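Methionine-R-sulfoxide reductase (Neisseria meningitidis, PDB 3MMH) reduces the R epimer of free methionine sulfoxide back to methionine, using a GAF-type domain to hold the substrate. Local coordinates at residues K11-R16 against D142-Y148; W49-Y55 against V130-E136; R114-V118 against L138-D142. All coordinates share one frame; numbering follows the deposited sequence. Where two conformers were deposited one is given.

How the contacts relate
All three contacts gather round one antiparallel sheet and the helices on one side of it. Contact 2 is the pairing of two central strands, and its pocket side meets the methyl end of the bound methionine sulfoxide. Contact 3, centred about 10 Å from the centre of contact 2, sets the next strand against the loop that leaves the sheet, and Glu116 there takes the substrate's amino group. The two join where Ser135 O lies 2.8 Å from Arg114 N, a probable hydrogen bond. Contact 1, the helix pair on the far side, shares Asp142 with contact 3 and reaches contact 2 through Tyr15 OH, 3.2 Å from Trp49 CH2.

Contact 1. Residues K11-R16 against D142-Y148; sequences KAALYR and DETDALY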
loop_
_atom_site.group_PDB
_atom_site.type_symbol
_atom_site.label_atom_id
_atom_site.label_comp_id
_atom_site.label_asym_id
_atom_site.label_seq_id
_atom_site.Cartn_x
_atom_site.Cartn_y
_atom_site.Cartn_z
ATOM N N LYS A 11 -1.112 -21.051 -12.116
ATOM C CA LYS A 11 -1.939 -20.034 -11.513
ATOM C C LYS A 11 -2.922 -20.564 -10.502
ATOM O O LYS A 11 -3.041 -20.092 -9.371
ATOM C CB LYS A 11 -2.630 -19.216 -12.631
ATOM C CG LYS A 11 -3.486 -18.060 -12.108
ATOM C CD LYS A 11 -4.583 -17.617 -13.122
ATOM C CE LYS A 11 -4.070 -17.121 -14.426
ATOM N NZ LYS A 11 -5.203 -16.639 -15.223
ATOM N N ALA A 12 -3.769 -21.528 -10.918
ATOM C CA ALA A 12 -4.807 -22.072 -10.038
ATOM C C ALA A 12 -4.167 -22.714 -8.795
ATOM O O ALA A 12 -4.650 -22.485 -7.667
ATOM C CB ALA A 12 -5.701 -23.048 -10.806
ATOM N N ALA A 13 -3.114 -23.492 -8.979
ATOM C CA ALA A 13 -2.459 -24.114 -7.858
ATOM C C ALA A 13 -1.923 -23.046 -6.905
ATOM O O ALA A 13 -1.917 -23.237 -5.693
ATOM C CB ALA A 13 -1.349 -25.068 -8.346
ATOM N N LEU A 14 -1.393 -21.929 -7.448
ATOM C CA LEU A 14 -0.852 -20.890 -6.591
ATOM C C LEU A 14 -1.945 -20.224 -5.764
ATOM O O LEU A 14 -1.760 -19.959 -4.588
ATOM C CB LEU A 14 -0.031 -19.883 -7.411
ATOM C CG LEU A 14 0.720 -18.827 -6.582
ATOM C CD1 LEU A 14 1.703 -19.413 -5.646
ATOM C CD2 LEU A 14 1.391 -17.823 -7.527
ATOM N N TYR A 15 -3.107 -19.960 -6.354
ATOM C CA TYR A 15 -4.213 -19.451 -5.546
ATOM C C TYR A 15 -4.520 -20.400 -4.434
ATOM O O TYR A 15 -4.797 -19.993 -3.307
ATOM C CB TYR A 15 -5.470 -19.234 -6.404
ATOM C CG TYR A 15 -5.515 -17.930 -7.169
ATOM C CD1 TYR A 15 -5.684 -16.743 -6.459
ATOM C CD2 TYR A 15 -5.488 -17.873 -8.534
ATOM C CE1 TYR A 15 -5.830 -15.544 -7.134
ATOM C CE2 TYR A 15 -5.634 -16.671 -9.224
ATOM C CZ TYR A 15 -5.794 -15.503 -8.506
ATOM O OH TYR A 15 -5.988 -14.301 -9.136
ATOM N N ARG A 16 -4.619 -21.710 -4.688
ATOM C CA ARG A 16 -4.942 -22.653 -3.636
ATOM C C ARG A 16 -3.912 -22.650 -2.517
ATOM O O ARG A 16 -4.237 -22.876 -1.359
ATOM C CB ARG A 16 -5.100 -24.064 -4.224
ATOM C CG ARG A 16 -6.289 -24.193 -5.132
ATOM C CD ARG A 16 -6.651 -25.588 -5.554
ATOM N NE ARG A 16 -5.674 -26.191 -6.427
ATOM C CZ ARG A 16 -5.726 -26.220 -7.760
ATOM N NH1 ARG A 16 -6.689 -25.581 -8.394
ATOM N NH2 ARG A 16 -4.764 -26.858 -8.461
ATOM N N ASP A 142 -8.543 -14.402 -15.939
ATOM C CA ASP A 142 -9.551 -15.243 -16.491
ATOM C C ASP A 142 -10.453 -15.807 -15.380
ATOM O O ASP A 142 -10.522 -15.257 -14.273
ATOM C CB ASP A 142 -8.890 -16.330 -17.363
ATOM C CG ASP A 142 -8.100 -17.323 -16.594
ATOM O OD1 ASP A 142 -8.170 -17.356 -15.363
ATOM O OD2 ASP A 142 -7.370 -18.122 -17.212
ATOM N N GLU A 143 -11.184 -16.882 -15.704
ATOM C CA GLU A 143 -12.134 -17.425 -14.763
ATOM C C GLU A 143 -11.485 -17.923 -13.450
ATOM O O GLU A 143 -12.122 -17.928 -12.407
ATOM C CB GLU A 143 -13.020 -18.520 -15.404
ATOM C CG GLU A 143 -12.357 -19.829 -15.656
ATOM C CD GLU A 143 -11.571 -19.891 -16.950
ATOM O OE1 GLU A 143 -11.430 -18.855 -17.630
ATOM O OE2 GLU A 143 -11.042 -21.039 -17.237
ATOM N N THR A 144 -10.248 -18.354 -13.535
ATOM C CA THR A 144 -9.532 -18.779 -12.324
ATOM C C THR A 144 -9.362 -17.598 -11.385
ATOM O O THR A 144 -9.602 -17.682 -10.185
ATOM C CB THR A 144 -8.176 -19.402 -12.682
ATOM O OG1 THR A 144 -8.411 -20.577 -13.479
ATOM C CG2 THR A 144 -7.354 -19.781 -11.517
ATOM N N ASP A 145 -8.934 -16.461 -11.951
ATOM C CA ASP A 145 -8.793 -15.257 -11.113
ATOM C C ASP A 145 -10.155 -14.804 -10.543
ATOM O O ASP A 145 -10.284 -14.439 -9.421
ATOM C CB ASP A 145 -8.171 -14.105 -11.936
ATOM C CG ASP A 145 -6.868 -14.537 -12.491
ATOM O OD1 ASP A 145 -5.813 -14.516 -11.773
ATOM O OD2 ASP A 145 -6.820 -14.907 -13.704
ATOM N N ALA A 146 -11.201 -14.850 -11.396
ATOM C CA ALA A 146 -12.514 -14.430 -10.910
ATOM C C ALA A 146 -12.920 -15.310 -9.752
ATOM O O ALA A 146 -13.444 -14.838 -8.741
ATOM C CB ALA A 146 -13.522 -14.460 -12.059
ATOM N N LEU A 147 -12.778 -16.628 -9.859
ATOM C CA LEU A 147 -13.186 -17.538 -8.802
ATOM C C LEU A 147 -12.416 -17.255 -7.497
ATOM O O LEU A 147 -13.004 -17.055 -6.436
ATOM C CB LEU A 147 -12.997 -18.993 -9.229
ATOM C CG LEU A 147 -13.474 -20.032 -8.198
ATOM C CD1 LEU A 147 -15.006 -20.149 -8.318
ATOM C CD2 LEU A 147 -12.818 -21.409 -8.467
ATOM N N TYR A 148 -11.106 -17.280 -7.573
ATOM C CA TYR A 148 -10.293 -17.180 -6.377
ATOM C C TYR A 148 -10.189 -15.807 -5.798
ATOM O O TYR A 148 -10.248 -15.660 -4.570
ATOM C CB TYR A 148 -8.913 -17.807 -6.627
ATOM C CG TYR A 148 -8.989 -19.308 -6.709
ATOM C CD1 TYR A 148 -9.434 -20.094 -5.644
ATOM C CD2 TYR A 148 -8.491 -19.993 -7.819
ATOM C CE1 TYR A 148 -9.478 -21.483 -5.766
ATOM C CE2 TYR A 148 -8.515 -21.381 -7.880
ATOM C CZ TYR A 148 -9.049 -22.112 -6.868
ATOM O OH TYR A 148 -9.075 -23.508 -6.964
#
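Asp145 OD2 is gripped twice: by Lys11 NZ, at 2.8 Å from the syn side and somewhat out of the carboxylate plane, and by the backbone Asp142 N, at 2.9 Å from the anti side. The other oxygen, OD1, offers its anti lone pair to Tyr15, whose OH donates to it across 2.7 Å. These three donors help fix the rotation of a buried carboxylate. Asp145 and Gln140 also make up a magnesium ion site, and metal and lysine together would be expected to keep the acid ionised. Lys11 gets there with CG anti to the backbone N (chi1 -177°) and a bend at chi3, and its NZ also makes a weaker salt bridge to Asp142 OD1. Asp142 is the N-cap of helix 143-165. Its OD1 accepts from Thr144 N, which comes from well above the carboxylate plane, while Asp145 returns the bond to Asp142 N; together they form a capping box that Lys11 ties to the other helix.

Farther along the helices the packing is apolar. Thr144 turns its CG2 toward helix 11-27 and meets Ala12 CB at 3.7 Å. The rings of Tyr15 and Tyr148 run near parallel, planes 25° apart, but are slid so far that they hardly overlap; instead Tyr148 CB sits over a face of the Tyr15 ring in a CH-pi contact, 3.6 Å from its centroid, and Tyr15 CB lies over the Tyr148 ring in return. Arg16 lays its CG 3.4 Å from Tyr148 OH, and its NH1 makes only a long, weak bond to that oxygen.

The axes of the short segments approach to 10.0 Å at an angle of 12°. Phe47 of helix 32-47 touches both Lys11 and Tyr15, and Trp49, just before strand 51-58, packs on Tyr15 and Asp145.

Contact 2. Residues W49-Y55 against V130-E136; sequences WFWVGFY and VLDADSE. With SME (methionine sulfoxide), chain C; ACT (acetate ion), chain M.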
loop_
_atom_site.group_PDB
_atom_site.type_symbol
_atom_site.label_atom_id
_atom_site.label_comp_id
_atom_site.label_asym_id
_atom_site.label_seq_id
_atom_site.Cartn_x
_atom_site.Cartn_y
_atom_site.Cartn_z
ATOM N N TRP A 49 1.716 -9.240 -10.617
ATOM C CA TRP A 49 0.940 -8.388 -11.461
ATOM C C TRP A 49 1.517 -7.001 -11.433
ATOM O O TRP A 49 2.066 -6.533 -10.466
ATOM C CB TRP A 49 -0.527 -8.354 -10.991
ATOM C CG TRP A 49 -1.245 -9.658 -11.067
ATOM C CD1 TRP A 49 -1.178 -10.573 -12.082
ATOM C CD2 TRP A 49 -2.087 -10.215 -10.084
ATOM N NE1 TRP A 49 -1.974 -11.656 -11.821
ATOM C CE2 TRP A 49 -2.566 -11.449 -10.613
ATOM C CE3 TRP A 49 -2.548 -9.827 -8.853
ATOM C CZ2 TRP A 49 -3.473 -12.253 -9.908
ATOM C CZ3 TRP A 49 -3.447 -10.638 -8.178
ATOM C CH2 TRP A 49 -3.913 -11.853 -8.688
ATOM N N PHE A 50 1.300 -6.263 -12.513
ATOM C CA PHE A 50 1.728 -4.870 -12.648
ATOM C C PHE A 50 1.161 -3.970 -11.530
ATOM O O PHE A 50 1.905 -3.112 -10.999
ATOM C CB PHE A 50 1.233 -4.344 -14.007
ATOM C CG PHE A 50 1.595 -2.939 -14.309
ATOM C CD1 PHE A 50 2.922 -2.548 -14.520
ATOM C CD2 PHE A 50 0.594 -1.992 -14.432
ATOM C CE1 PHE A 50 3.259 -1.215 -14.773
ATOM C CE2 PHE A 50 0.923 -0.668 -14.707
ATOM C CZ PHE A 50 2.219 -0.357 -14.981
ATOM N N TRP A 51 -0.087 -4.136 -11.167
ATOM C CA TRP A 51 -0.712 -3.368 -10.155
ATOM C C TRP A 51 -1.698 -4.224 -9.456
ATOM O O TRP A 51 -2.477 -4.955 -10.087
ATOM C CB TRP A 51 -1.407 -2.134 -10.794
ATOM C CG TRP A 51 -1.743 -0.980 -9.903
ATOM C CD1 TRP A 51 -0.967 0.149 -9.763
ATOM C CD2 TRP A 51 -2.864 -0.820 -9.010
ATOM N NE1 TRP A 51 -1.573 0.980 -8.888
ATOM C CE2 TRP A 51 -2.735 0.434 -8.406
ATOM C CE3 TRP A 51 -4.003 -1.575 -8.717
ATOM C CZ2 TRP A 51 -3.649 0.946 -7.505
ATOM C CZ3 TRP A 51 -4.910 -1.114 -7.818
ATOM C CH2 TRP A 51 -4.738 0.137 -7.202
ATOM N N VAL A 52 -1.785 -4.132 -8.134
ATOM C CA VAL A 52 -2.818 -4.837 -7.392
ATOM C C VAL A 52 -3.133 -4.076 -6.096
ATOM O O VAL A 52 -2.201 -3.702 -5.376
ATOM C CB VAL A 52 -2.517 -6.324 -7.108
ATOM C CG1 VAL A 52 -1.181 -6.515 -6.403
ATOM C CG2 VAL A 52 -3.658 -7.020 -6.406
ATOM N N GLY A 53 -4.390 -3.875 -5.797
ATOM C CA GLY A 53 -4.752 -3.114 -4.634
ATOM C C GLY A 53 -6.193 -2.836 -4.522
ATOM O O GLY A 53 -7.030 -3.553 -5.147
ATOM N N PHE A 54 -6.561 -1.838 -3.754
ATOM C CA PHE A 54 -7.939 -1.587 -3.342
ATOM C C PHE A 54 -8.331 -0.155 -3.547
ATOM O O PHE A 54 -7.508 0.759 -3.334
ATOM C CB PHE A 54 -8.135 -1.979 -1.887
ATOM C CG PHE A 54 -7.857 -3.446 -1.616
ATOM C CD1 PHE A 54 -8.837 -4.384 -1.800
ATOM C CD2 PHE A 54 -6.569 -3.882 -1.313
ATOM C CE1 PHE A 54 -8.529 -5.729 -1.585
ATOM C CE2 PHE A 54 -6.271 -5.216 -1.084
ATOM C CZ PHE A 54 -7.287 -6.129 -1.278
ATOM N N TYR A 55 -9.614 0.033 -3.806
ATOM C CA TYR A 55 -10.298 1.309 -3.630
ATOM C C TYR A 55 -11.461 1.095 -2.701
ATOM O O TYR A 55 -12.085 0.016 -2.730
ATOM C CB TYR A 55 -10.837 1.866 -4.964
ATOM C CG TYR A 55 -9.835 2.376 -5.934
ATOM C CD1 TYR A 55 -9.677 3.761 -6.116
ATOM C CD2 TYR A 55 -9.038 1.526 -6.739
ATOM C CE1 TYR A 55 -8.754 4.253 -6.974
ATOM C CE2 TYR A 55 -8.099 2.021 -7.619
ATOM C CZ TYR A 55 -7.928 3.412 -7.734
ATOM O OH TYR A 55 -6.980 3.912 -8.586
ATOM N N VAL A 130 -13.506 -2.188 -3.819
ATOM C CA VAL A 130 -13.140 -3.149 -4.832
ATOM C C VAL A 130 -11.680 -3.543 -4.666
ATOM O O VAL A 130 -10.847 -2.736 -4.220
ATOM C CB VAL A 130 -13.403 -2.679 -6.263
ATOM C CG1 VAL A 130 -14.882 -2.265 -6.511
ATOM C CG2 VAL A 130 -12.457 -1.509 -6.662
ATOM N N LEU A 131 -11.384 -4.771 -5.072
ATOM C CA LEU A 131 -10.052 -5.268 -5.394
ATOM C C LEU A 131 -9.800 -5.092 -6.879
ATOM O O LEU A 131 -10.616 -5.583 -7.649
ATOM C CB LEU A 131 -9.921 -6.702 -4.948
ATOM C CG LEU A 131 -8.561 -7.395 -5.016
ATOM C CD1 LEU A 131 -8.549 -8.690 -4.127
ATOM C CD2 LEU A 131 -8.071 -7.657 -6.379
ATOM N N ASP A 132 -8.760 -4.401 -7.231
ATOM C CA ASP A 132 -8.421 -4.204 -8.629
ATOM C C ASP A 132 -7.016 -4.755 -8.882
ATOM O O ASP A 132 -6.089 -4.489 -8.118
ATOM C CB ASP A 132 -8.410 -2.688 -8.956
ATOM C CG ASP A 132 -8.059 -2.415 -10.364
ATOM O OD1 ASP A 132 -8.630 -3.005 -11.228
ATOM O OD2 ASP A 132 -7.295 -1.494 -10.630
ATOM N N ALA A 133 -6.867 -5.479 -9.976
ATOM C CA ALA A 133 -5.577 -5.998 -10.409
ATOM C C ALA A 133 -5.405 -5.720 -11.915
ATOM O O ALA A 133 -6.374 -5.869 -12.664
ATOM C CB ALA A 133 -5.350 -7.436 -10.117
ATOM N N ASP A 134 -4.178 -5.343 -12.271
ATOM C CA ASP A 134 -3.884 -4.935 -13.631
ATOM C C ASP A 134 -2.591 -5.610 -14.097
ATOM O O ASP A 134 -1.713 -5.898 -13.300
ATOM C CB ASP A 134 -3.821 -3.374 -13.754
ATOM C CG ASP A 134 -5.056 -2.697 -13.239
ATOM O OD1 ASP A 134 -5.942 -2.430 -14.061
ATOM O OD2 ASP A 134 -5.100 -2.461 -11.993
ATOM N N SER A 135 -2.510 -5.867 -15.388
ATOM C CA SER A 135 -1.349 -6.520 -16.008
ATOM C C SER A 135 -0.945 -5.757 -17.268
ATOM O O SER A 135 -1.793 -5.235 -17.978
ATOM C CB SER A 135 -1.709 -7.926 -16.386
ATOM O OG SER A 135 -0.589 -8.569 -17.013
ATOM N N GLU A 136 0.345 -5.738 -17.518
ATOM C CA GLU A 136 0.869 -5.305 -18.818
ATOM C C GLU A 136 0.659 -6.305 -19.928
ATOM O O GLU A 136 0.894 -5.950 -21.088
ATOM C CB GLU A 136 2.370 -5.026 -18.703
ATOM C CG GLU A 136 2.662 -3.841 -17.880
ATOM C CD GLU A 136 4.132 -3.396 -18.044
ATOM O OE1 GLU A 136 4.428 -2.663 -18.976
ATOM O OE2 GLU A 136 4.941 -3.754 -17.150
HETATM N N SME C . -8.390 0.772 -14.625
HETATM C CA SME C . -9.277 1.170 -13.506
HETATM C CB SME C . -8.723 2.359 -12.693
HETATM C CG SME C . -7.738 1.995 -11.570
HETATM S S SME C . -6.121 1.688 -12.158
HETATM O OE SME C . -5.908 0.898 -13.357
HETATM C CE SME C . -5.338 1.227 -10.670
HETATM C C SME C . -10.670 1.426 -14.009
HETATM O O SME C . -11.546 1.674 -13.169
HETATM O OXT SME C . -10.910 1.343 -15.275
HETATM C C ACT M . 2.267 -8.092 -15.273
HETATM O O ACT M . 2.333 -7.009 -15.932
HETATM O OXT ACT M . 1.195 -8.720 -15.038
HETATM C CH3 ACT M . 3.599 -8.687 -14.897
#
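An antiparallel strand pair in the middle of the GAF-domain sheet joins Trp51-Tyr55 to Val130-Ser135, with one face turned to the substrate and the other to helices 32-47 and 143-165. Three hydrogen-bonded pairs, Trp51 with Asp134, Gly53 with Asp132 and Tyr55 with Val130, alternate with two non-hydrogen-bonded ones, Val52 with Ala133 and Phe54 with Leu131. Asp132 N to Gly53 O, at 2.8 Å, is nearly straight. At the start of the pairing Phe50 and Trp51 both face Asp134, a classic beta bulge.

On the helix side Phe54 leans across Leu131, its CE1 3.8 Å from Leu131 CB, and Ala133 CB packs against the Trp49 indole, 3.9 Å from Trp49 CE3. Leu43 of helix 32-47 and Leu152 and Leu156 of helix 143-165 cover this face. Beyond the bulge, Glu136 CG lies over a face of the Phe50 ring. There an acetate, probably from the crystallisation liquor, accepts from Ser135 OG and Glu136 N.

Trp51, with CG anti to the backbone N (chi1 -161°), projects from the sheet on the substrate side, its indole plane tilted against that of the strands. The methyl carbon CE of methionine sulfoxide rests over the middle of that ring, 3.5 Å from Trp51 CE2, while Asp132 O meets the ring edge in plane. Tyr55 OH, hydrogen-bonded to Cys75 O, approaches the ligand CG at 3.6 Å.

Asp134 has two conformers; in the one described it runs alongside Trp51, its OD2 3.6 Å from Trp51 CE3, and its OD1 is 3.4 Å from the sulfoxide oxygen OE. Asp132 OD2 lies instead by the methyl, 3.4 Å from the ligand CE. Aromatic seat and acids together are consistent with a pocket that recognises both the methyl and the oxygen of the S-methyl sulfoxide.

Contact 3. Residues R114-V118 against L138-D142; sequences RSEIV and LAQFD. With SME (methionine sulfoxide), chain C.
Arg114-Val118 and Leu138-Asp142 touch while running the same way, their end-to-end directions only 11° apart, although the first is mostly strand and the second has no regular structure. Their backbones come nearest at Ser115 and Leu138, with CA atoms 5.3 Å apart, and at Ile117 and Phe141 they are a little farther off. One hydrogen bond crosses directly: Gln140 N donates to Ser115 OG at 3.2 Å, close to straight. The hydroxyl stands between the backbone N and the carbonyl carbon of its own residue (chi1 64°), and it is also hydrogen-bonded to His137 O, so the serine holds the loop at two points.

Phe141 fills most of the apolar part. Ile117 CG2 lies over one face of its ring, 3.9 Å from the centroid in a CH-pi contact, while Gln140 CB covers the opposite face toward the rim. The ring's CE2 edge points at the Ser115 carbonyl, with Ser115 O 3.7 Å away near the ring plane. Trp49 meets the same ring with planes about 60° apart, which carries the contact into the core under the helices.

In the GAF-domain fold this loop leads from strand 126-135, the sheet neighbour of strand 115-123, into helix 143-165. At the start of strand 115-123 Arg114 and Ser115 both face Ser135, a classic beta bulge. Leu138 CG sits over the centre of the Arg114 guanidinium, and Leu138 CD1 reaches NH2 of Arg114 at 3.5 Å, an apolar cover on a flat charged group.

Glu116 points away from the loop, to the pocket side of the sheet. Extended, with CG anti to the backbone N, it brings OE1 to 2.9 Å from the amino N of methionine sulfoxide, and its OE2 accepts more weakly from the same nitrogen.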
loop_
_atom_site.group_PDB
_atom_site.type_symbol
_atom_site.label_atom_id
_atom_site.label_comp_id
_atom_site.label_asym_id
_atom_site.label_seq_id
_atom_site.Cartn_x
_atom_site.Cartn_y
_atom_site.Cartn_z
ATOM N N ARG A 114 -2.757 -3.443 -19.831
ATOM C CA ARG A 114 -3.466 -4.076 -20.933
ATOM C C ARG A 114 -4.637 -4.975 -20.566
ATOM O O ARG A 114 -5.530 -5.189 -21.408
ATOM C CB ARG A 114 -2.497 -4.809 -21.866
ATOM C CG ARG A 114 -1.396 -3.859 -22.460
ATOM C CD ARG A 114 -0.635 -4.420 -23.617
ATOM N NE ARG A 114 -1.545 -4.479 -24.775
ATOM C CZ ARG A 114 -1.211 -5.073 -25.925
ATOM N NH1 ARG A 114 -0.053 -5.698 -26.030
ATOM N NH2 ARG A 114 -2.080 -5.073 -26.897
ATOM N N SER A 115 -4.676 -5.501 -19.364
ATOM C CA SER A 115 -5.793 -6.316 -18.938
ATOM C C SER A 115 -6.037 -6.089 -17.459
ATOM O O SER A 115 -5.152 -5.551 -16.779
ATOM C CB SER A 115 -5.579 -7.797 -19.254
ATOM O OG SER A 115 -4.492 -8.375 -18.557
ATOM N N GLU A 116 -7.207 -6.397 -16.948
ATOM C CA GLU A 116 -7.619 -6.027 -15.603
ATOM C C GLU A 116 -8.705 -6.958 -15.088
ATOM O O GLU A 116 -9.501 -7.531 -15.873
ATOM C CB GLU A 116 -8.160 -4.593 -15.665
ATOM C CG GLU A 116 -8.627 -3.951 -14.391
ATOM C CD GLU A 116 -8.898 -2.505 -14.459
ATOM O OE1 GLU A 116 -8.951 -1.907 -15.516
ATOM O OE2 GLU A 116 -9.165 -1.860 -13.388
ATOM N N ILE A 117 -8.814 -7.039 -13.787
ATOM C CA ILE A 117 -9.978 -7.664 -13.112
ATOM C C ILE A 117 -10.340 -6.805 -11.893
ATOM O O ILE A 117 -9.435 -6.317 -11.214
ATOM C CB ILE A 117 -9.693 -9.092 -12.662
ATOM C CG1 ILE A 117 -10.945 -9.755 -12.104
ATOM C CG2 ILE A 117 -8.508 -9.197 -11.738
ATOM C CD1 ILE A 117 -10.816 -11.294 -11.902
ATOM N N VAL A 118 -11.618 -6.606 -11.682
ATOM C CA VAL A 118 -12.141 -5.925 -10.519
ATOM C C VAL A 118 -13.133 -6.810 -9.801
ATOM O O VAL A 118 -14.090 -7.260 -10.433
ATOM C CB VAL A 118 -12.763 -4.573 -10.871
ATOM C CG1 VAL A 118 -13.297 -3.890 -9.597
ATOM C CG2 VAL A 118 -11.745 -3.690 -11.614
ATOM N N LEU A 138 -1.849 -8.929 -22.231
ATOM C CA LEU A 138 -3.248 -9.163 -22.589
ATOM C C LEU A 138 -3.746 -10.423 -21.882
ATOM O O LEU A 138 -3.029 -11.364 -21.732
ATOM C CB LEU A 138 -3.383 -9.348 -24.089
ATOM C CG LEU A 138 -3.276 -8.107 -24.915
ATOM C CD1 LEU A 138 -3.017 -8.438 -26.375
ATOM C CD2 LEU A 138 -4.472 -7.209 -24.780
ATOM N N ALA A 139 -5.039 -10.435 -21.519
ATOM C CA ALA A 139 -5.724 -11.639 -21.017
ATOM C C ALA A 139 -4.950 -12.287 -19.901
ATOM O O ALA A 139 -4.983 -13.526 -19.779
ATOM C CB ALA A 139 -5.906 -12.724 -22.209
ATOM N N GLN A 140 -4.425 -11.503 -18.957
ATOM C CA GLN A 140 -3.764 -12.102 -17.814
ATOM C C GLN A 140 -4.779 -12.675 -16.827
ATOM O O GLN A 140 -4.417 -13.529 -16.013
ATOM C CB GLN A 140 -2.856 -11.069 -17.144
ATOM C CG GLN A 140 -1.901 -11.753 -16.172
ATOM C CD GLN A 140 -0.927 -12.709 -16.850
ATOM O OE1 GLN A 140 -0.473 -12.402 -17.955
ATOM N NE2 GLN A 140 -0.640 -13.871 -16.248
ATOM N N PHE A 141 -5.999 -12.183 -16.850
ATOM C CA PHE A 141 -7.006 -12.538 -15.878
ATOM C C PHE A 141 -8.158 -13.289 -16.546
ATOM O O PHE A 141 -8.628 -12.901 -17.619
ATOM C CB PHE A 141 -7.576 -11.322 -15.130
ATOM C CG PHE A 141 -6.479 -10.464 -14.559
ATOM C CD1 PHE A 141 -5.859 -10.828 -13.394
ATOM C CD2 PHE A 141 -6.041 -9.319 -15.213
ATOM C CE1 PHE A 141 -4.832 -10.031 -12.898
ATOM C CE2 PHE A 141 -5.017 -8.564 -14.708
ATOM C CZ PHE A 141 -4.410 -8.908 -13.532
ATOM N N ASP A 142 -8.543 -14.402 -15.939
ATOM C CA ASP A 142 -9.551 -15.243 -16.491
ATOM C C ASP A 142 -10.453 -15.807 -15.380
ATOM O O ASP A 142 -10.522 -15.257 -14.273
ATOM C CB ASP A 142 -8.890 -16.330 -17.363
ATOM C CG ASP A 142 -8.100 -17.323 -16.594
ATOM O OD1 ASP A 142 -8.170 -17.356 -15.363
ATOM O OD2 ASP A 142 -7.370 -18.122 -17.212
HETATM N N SME C . -8.390 0.772 -14.625
HETATM C CA SME C . -9.277 1.170 -13.506
HETATM C CB SME C . -8.723 2.359 -12.693
HETATM C CG SME C . -7.738 1.995 -11.570
HETATM S S SME C . -6.121 1.688 -12.158
HETATM O OE SME C . -5.908 0.898 -13.357
HETATM C CE SME C . -5.338 1.227 -10.670
HETATM C C SME C . -10.670 1.426 -14.009
HETATM O O SME C . -11.546 1.674 -13.169
HETATM O OXT SME C . -10.910 1.343 -15.275
#